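Local coordinates for NikO protein (Streptomyces tendae, PDB 4FQD), which acts as an enolpyruvyl transferase essential in nikkomycin biosynthesis and, as a MurA-like member of the EPSP synthase family, probably uses phosphoenolpyruvate as its enolpyruvyl donor, at residues A45-A49 and S252-P256; G203-G208 and I245-E251. The protein carries 4 engineered substitutions. All coordinates share one frame. Residue numbers count along the deposited sequence, not the author numbering.

Contact 1. Residues A45-A49 and S252-P256; sequences ATASA and SLHRP
Two loops run side by side here, their touching parts 37° apart, each about to enter a strand of the same sheet in the inverse beta/alpha barrel typical of enolpyruvyl transferases. Residues 45-49 lead from helix 34-44 into strand 50-54, and the loop 252-256 leads into strand 257-260; these strands are parallel neighbours, so the two loops already lie side by side just before their strands pair. From near-helical angles at Thr46 (-90/-14) the first loop opens at Ala47 (-97/173), bends back at Ser48 (-120/31) and becomes extended at Ala49 (-135/148). Leu253 (-102/80) and His254 (-135/16) bend the partner before Arg255 and Pro256 extend. In register, the CA atoms of Ala47 and Leu253 lie 4.9 Å apart and those of Ala49 and His254 4.8 Å. One backbone hydrogen bond joins the loops, from Ser48 N to Leu253 O at 2.9 Å and nearly straight (166°). Leu253, in the m,t rotamer, points toward the first loop: its CB is 3.8 Å from Ala47 CB, and its CD1 is 3.2 Å from Thr46 OG1, a hydroxyl whose hydrogen bond goes back to Ala43 O of helix 34-44. Leu231 of helix 219-231 packs on both Ala47 and Leu253. Further along, Ala49 points its methyl at the partner's backbone, with CB 3.5 Å from His254 C and 3.4 Å from Arg255 C.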
loop_
_atom_site.group_PDB
_atom_site.type_symbol
_atom_site.label_atom_id
_atom_site.label_comp_id
_atom_site.label_asym_id
_atom_site.label_seq_id
_atom_site.Cartn_x
_atom_site.Cartn_y
_atom_site.Cartn_z
ATOM N N ALA A 45 -9.314 -36.385 -5.108
ATOM C CA ALA A 45 -8.575 -37.426 -4.403
ATOM C C ALA A 45 -9.338 -37.947 -3.189
ATOM O O ALA A 45 -9.055 -39.036 -2.689
ATOM C CB ALA A 45 -7.207 -36.910 -3.987
ATOM N N THR A 46 -10.302 -37.163 -2.718
ATOM C CA THR A 46 -11.095 -37.541 -1.556
ATOM C C THR A 46 -12.338 -38.322 -1.964
ATOM O O THR A 46 -12.986 -38.954 -1.131
ATOM C CB THR A 46 -11.553 -36.299 -0.767
ATOM O OG1 THR A 46 -12.579 -35.619 -1.500
ATOM C CG2 THR A 46 -10.387 -35.353 -0.529
ATOM N N ALA A 47 -12.662 -38.279 -3.253
ATOM C CA ALA A 47 -13.926 -38.823 -3.740
ATOM C C ALA A 47 -13.815 -40.242 -4.293
ATOM O O ALA A 47 -12.721 -40.790 -4.425
ATOM C CB ALA A 47 -14.526 -37.896 -4.788
ATOM N N SER A 48 -14.967 -40.823 -4.611
ATOM C CA SER A 48 -15.035 -42.147 -5.214
ATOM C C SER A 48 -15.716 -42.047 -6.571
ATOM O O SER A 48 -16.392 -42.977 -7.009
ATOM C CB SER A 48 -15.819 -43.105 -4.315
ATOM O OG SER A 48 -15.317 -43.095 -2.991
ATOM N N ALA A 49 -15.536 -40.908 -7.229
ATOM C CA ALA A 49 -16.176 -40.651 -8.512
ATOM C C ALA A 49 -15.186 -40.041 -9.500
ATOM O O ALA A 49 -14.273 -39.320 -9.101
ATOM C CB ALA A 49 -17.368 -39.730 -8.324
ATOM N N SER A 252 -19.787 -39.628 1.066
ATOM C CA SER A 252 -20.799 -38.744 0.498
ATOM C C SER A 252 -20.333 -38.131 -0.818
ATOM O O SER A 252 -21.111 -37.494 -1.528
ATOM C CB SER A 252 -21.158 -37.637 1.489
ATOM O OG SER A 252 -20.027 -36.841 1.796
ATOM N N LEU A 253 -19.057 -38.326 -1.137
ATOM C CA LEU A 253 -18.475 -37.772 -2.352
ATOM C C LEU A 253 -18.354 -38.848 -3.427
ATOM O O LEU A 253 -17.279 -39.407 -3.644
ATOM C CB LEU A 253 -17.102 -37.171 -2.046
ATOM C CG LEU A 253 -17.071 -36.224 -0.845
ATOM C CD1 LEU A 253 -15.649 -35.795 -0.524
ATOM C CD2 LEU A 253 -17.956 -35.013 -1.093
ATOM N N HIS A 254 -19.464 -39.131 -4.102
ATOM C CA HIS A 254 -19.516 -40.230 -5.060
ATOM C C HIS A 254 -20.213 -39.844 -6.361
ATOM O O HIS A 254 -20.594 -40.711 -7.146
ATOM C CB HIS A 254 -20.229 -41.433 -4.440
ATOM C CG HIS A 254 -21.629 -41.142 -3.999
ATOM N ND1 HIS A 254 -21.958 -40.904 -2.679
ATOM C CD2 HIS A 254 -22.784 -41.042 -4.697
ATOM C CE1 HIS A 254 -23.256 -40.677 -2.588
ATOM N NE2 HIS A 254 -23.780 -40.753 -3.798
ATOM N N ARG A 255 -20.377 -38.545 -6.588
ATOM C CA ARG A 255 -21.028 -38.063 -7.801
ATOM C C ARG A 255 -20.014 -37.576 -8.832
ATOM O O ARG A 255 -19.155 -36.752 -8.520
ATOM C CB ARG A 255 -22.021 -36.951 -7.467
ATOM C CG ARG A 255 -23.264 -37.435 -6.738
ATOM C CD ARG A 255 -23.901 -36.318 -5.933
ATOM N NE ARG A 255 -24.108 -35.113 -6.730
ATOM C CZ ARG A 255 -24.554 -33.962 -6.239
ATOM N NH1 ARG A 255 -24.713 -32.916 -7.034
ATOM N NH2 ARG A 255 -24.840 -33.856 -4.949
ATOM N N PRO A 256 -20.110 -38.097 -10.067
ATOM C CA PRO A 256 -19.232 -37.723 -11.184
ATOM C C PRO A 256 -19.298 -36.229 -11.485
ATOM O O PRO A 256 -20.375 -35.635 -11.416
ATOM C CB PRO A 256 -19.805 -38.521 -12.359
ATOM C CG PRO A 256 -20.500 -39.678 -11.727
ATOM C CD PRO A 256 -21.073 -39.144 -10.451
#

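Contact 2. Residues G203-G208 and I245-E251; sequences GAVTHG and IHGRGPE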
loop_
_atom_site.group_PDB
_atom_site.type_symbol
_atom_site.label_atom_id
_atom_site.label_comp_id
_atom_site.label_asym_id
_atom_site.label_seq_id
_atom_site.Cartn_x
_atom_site.Cartn_y
_atom_site.Cartn_z
ATOM N N GLY A 203 -13.018 -30.558 6.086
ATOM C CA GLY A 203 -14.414 -30.416 6.458
ATOM C C GLY A 203 -15.328 -31.348 5.687
ATOM O O GLY A 203 -16.347 -31.800 6.208
ATOM N N ALA A 204 -14.958 -31.641 4.446
ATOM C CA ALA A 204 -15.775 -32.486 3.581
ATOM C C ALA A 204 -15.599 -33.972 3.887
ATOM O O ALA A 204 -16.515 -34.769 3.681
ATOM C CB ALA A 204 -15.471 -32.202 2.118
ATOM N N VAL A 205 -14.418 -34.341 4.375
ATOM C CA VAL A 205 -14.125 -35.736 4.685
ATOM C C VAL A 205 -14.328 -36.035 6.167
ATOM O O VAL A 205 -13.873 -37.063 6.671
ATOM C CB VAL A 205 -12.686 -36.116 4.284
ATOM C CG1 VAL A 205 -12.513 -36.022 2.775
ATOM C CG2 VAL A 205 -11.680 -35.228 5.000
ATOM N N THR A 206 -15.017 -35.134 6.857
ATOM C CA THR A 206 -15.274 -35.283 8.283
ATOM C C THR A 206 -16.773 -35.351 8.563
ATOM O O THR A 206 -17.556 -34.616 7.966
ATOM C CB THR A 206 -14.664 -34.110 9.079
ATOM O OG1 THR A 206 -13.244 -34.089 8.885
ATOM C CG2 THR A 206 -14.965 -34.238 10.565
ATOM N N HIS A 207 -17.168 -36.244 9.465
ATOM C CA HIS A 207 -18.555 -36.319 9.908
ATOM C C HIS A 207 -18.854 -35.203 10.901
ATOM O O HIS A 207 -18.324 -35.194 12.011
ATOM C CB HIS A 207 -18.835 -37.674 10.557
ATOM C CG HIS A 207 -18.692 -38.831 9.622
ATOM N ND1 HIS A 207 -18.649 -40.142 10.054
ATOM C CD2 HIS A 207 -18.583 -38.883 8.274
ATOM C CE1 HIS A 207 -18.521 -40.943 9.019
ATOM N NE2 HIS A 207 -18.478 -40.203 7.919
ATOM N N GLY A 208 -19.702 -34.262 10.501
ATOM C CA GLY A 208 -20.072 -33.166 11.376
ATOM C C GLY A 208 -20.059 -31.819 10.682
ATOM O O GLY A 208 -19.649 -31.707 9.526
ATOM N N ILE A 245 -19.640 -26.177 6.278
ATOM C CA ILE A 245 -19.553 -27.465 5.603
ATOM C C ILE A 245 -20.221 -28.560 6.424
ATOM O O ILE A 245 -19.679 -29.008 7.436
ATOM C CB ILE A 245 -18.091 -27.882 5.338
ATOM C CG1 ILE A 245 -17.330 -26.771 4.611
ATOM C CG2 ILE A 245 -18.045 -29.185 4.548
ATOM C CD1 ILE A 245 -16.424 -25.963 5.514
ATOM N N HIS A 246 -21.399 -28.988 5.988
ATOM C CA HIS A 246 -22.080 -30.101 6.631
ATOM C C HIS A 246 -21.479 -31.406 6.127
ATOM O O HIS A 246 -22.029 -32.058 5.239
ATOM C CB HIS A 246 -23.580 -30.048 6.353
ATOM C CG HIS A 246 -24.221 -28.759 6.763
ATOM N ND1 HIS A 246 -24.446 -28.426 8.081
ATOM C CD2 HIS A 246 -24.680 -27.718 6.028
ATOM C CE1 HIS A 246 -25.018 -27.237 8.141
ATOM N NE2 HIS A 246 -25.172 -26.785 6.911
ATOM N N GLY A 247 -20.337 -31.774 6.698
ATOM C CA GLY A 247 -19.587 -32.929 6.242
ATOM C C GLY A 247 -20.251 -34.259 6.543
ATOM O O GLY A 247 -20.732 -34.493 7.650
ATOM N N ARG A 248 -20.266 -35.133 5.544
ATOM C CA ARG A 248 -20.842 -36.463 5.687
ATOM C C ARG A 248 -19.819 -37.539 5.334
ATOM O O ARG A 248 -20.177 -38.655 4.961
ATOM C CB ARG A 248 -22.089 -36.602 4.815
ATOM C CG ARG A 248 -23.391 -36.374 5.558
ATOM C CD ARG A 248 -24.469 -35.795 4.653
ATOM N NE ARG A 248 -24.489 -36.417 3.332
ATOM C CZ ARG A 248 -24.167 -35.789 2.206
ATOM N NH1 ARG A 248 -23.801 -34.514 2.233
ATOM N NH2 ARG A 248 -24.214 -36.435 1.049
ATOM N N GLY A 249 -18.542 -37.189 5.455
ATOM C CA GLY A 249 -17.464 -38.124 5.193
ATOM C C GLY A 249 -17.177 -38.314 3.718
ATOM O O GLY A 249 -17.895 -37.785 2.870
ATOM N N PRO A 250 -16.118 -39.074 3.406
ATOM C CA PRO A 250 -15.710 -39.364 2.027
ATOM C C PRO A 250 -16.754 -40.193 1.284
ATOM O O PRO A 250 -16.774 -40.193 0.054
ATOM C CB PRO A 250 -14.427 -40.186 2.205
ATOM C CG PRO A 250 -13.957 -39.880 3.587
ATOM C CD PRO A 250 -15.195 -39.665 4.388
ATOM N N GLU A 251 -17.610 -40.887 2.028
ATOM C CA GLU A 251 -18.633 -41.737 1.427
ATOM C C GLU A 251 -19.749 -40.924 0.775
ATOM O O GLU A 251 -20.560 -41.463 0.023
ATOM C CB GLU A 251 -19.218 -42.708 2.461
ATOM C CG GLU A 251 -19.899 -42.042 3.651
ATOM C CD GLU A 251 -18.938 -41.735 4.787
ATOM O OE1 GLU A 251 -17.711 -41.816 4.573
ATOM O OE2 GLU A 251 -19.414 -41.423 5.899
HETATM O O HOH W 1 -19.109 -34.253 2.949
#
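His207 lays the edge of its imidazole along the backbone of the opposing segment, with CD2 3.3 Å from Gly249 N and 3.5 Å from Arg248 C. Its NE2 reaches beyond them to donate a short hydrogen bond to Glu251 OE2 (2.5 Å), a His-carboxylate hydrogen bond between two exposed residues. The chain leaving helix 192-204 here meets the end of strand 242-248. Gly208 and Gly247 form an antiparallel hydrogen-bonded pair, Gly208 N to Gly247 O at 3.0 Å and Gly247 N to Gly208 O at 2.9 Å, which begins the pairing of strands 209-213 and 242-248 in the sheet. The chain turns a corner at Gly208, whose phi of 135° suits glycine. Backbones approach this closely only where no CB intervenes, as Gly247 illustrates: its CA packs 3.4 Å from Gly203 O and 3.2 Å from Thr206 O as CA-H...O contacts, and a CB would clash with both oxygens. Gly249, with positive phi, likewise has no space for one beside His207 NE2. Ile245 sets its CG2 methyl 3.5 Å from the carbonyl Gly203 O; Val205 CB and Pro250 CG, 4.0 Å apart, make the apolar contact. Between the helix end and the strand, one water donates to Ala204 O (2.7 Å) and accepts from Arg248 N (3.0 Å). The contact thus rests mainly on backbone polarity: glycines permit the close approach, water bridges a gap too wide for a direct bond, and the one direct side-chain hydrogen bond lies at the surface.

The two contacts lie in one half of the molecule, their centres about 12 Å apart, and contact 2 is nested inside the chain loop that contact 1 closes. Residues 245-256 run continuously through both, first as the strand end and 3-10 turn, then as the loop into the next strand. The contacts touch directly: Thr46 CB packs 3.7 Å from Val205 CG1, and Thr46 O lies 3.8 Å from Pro250 CB. Both are partly buried, yet their chemistry differs. Contact 1 packs Leu253 and alanine methyls on each other and on backbone, with a single backbone hydrogen bond; contact 2, the larger interface, joins a helix end and the turn after it to a strand, with paired backbone bonds, a His-carboxylate bond and a bridging water.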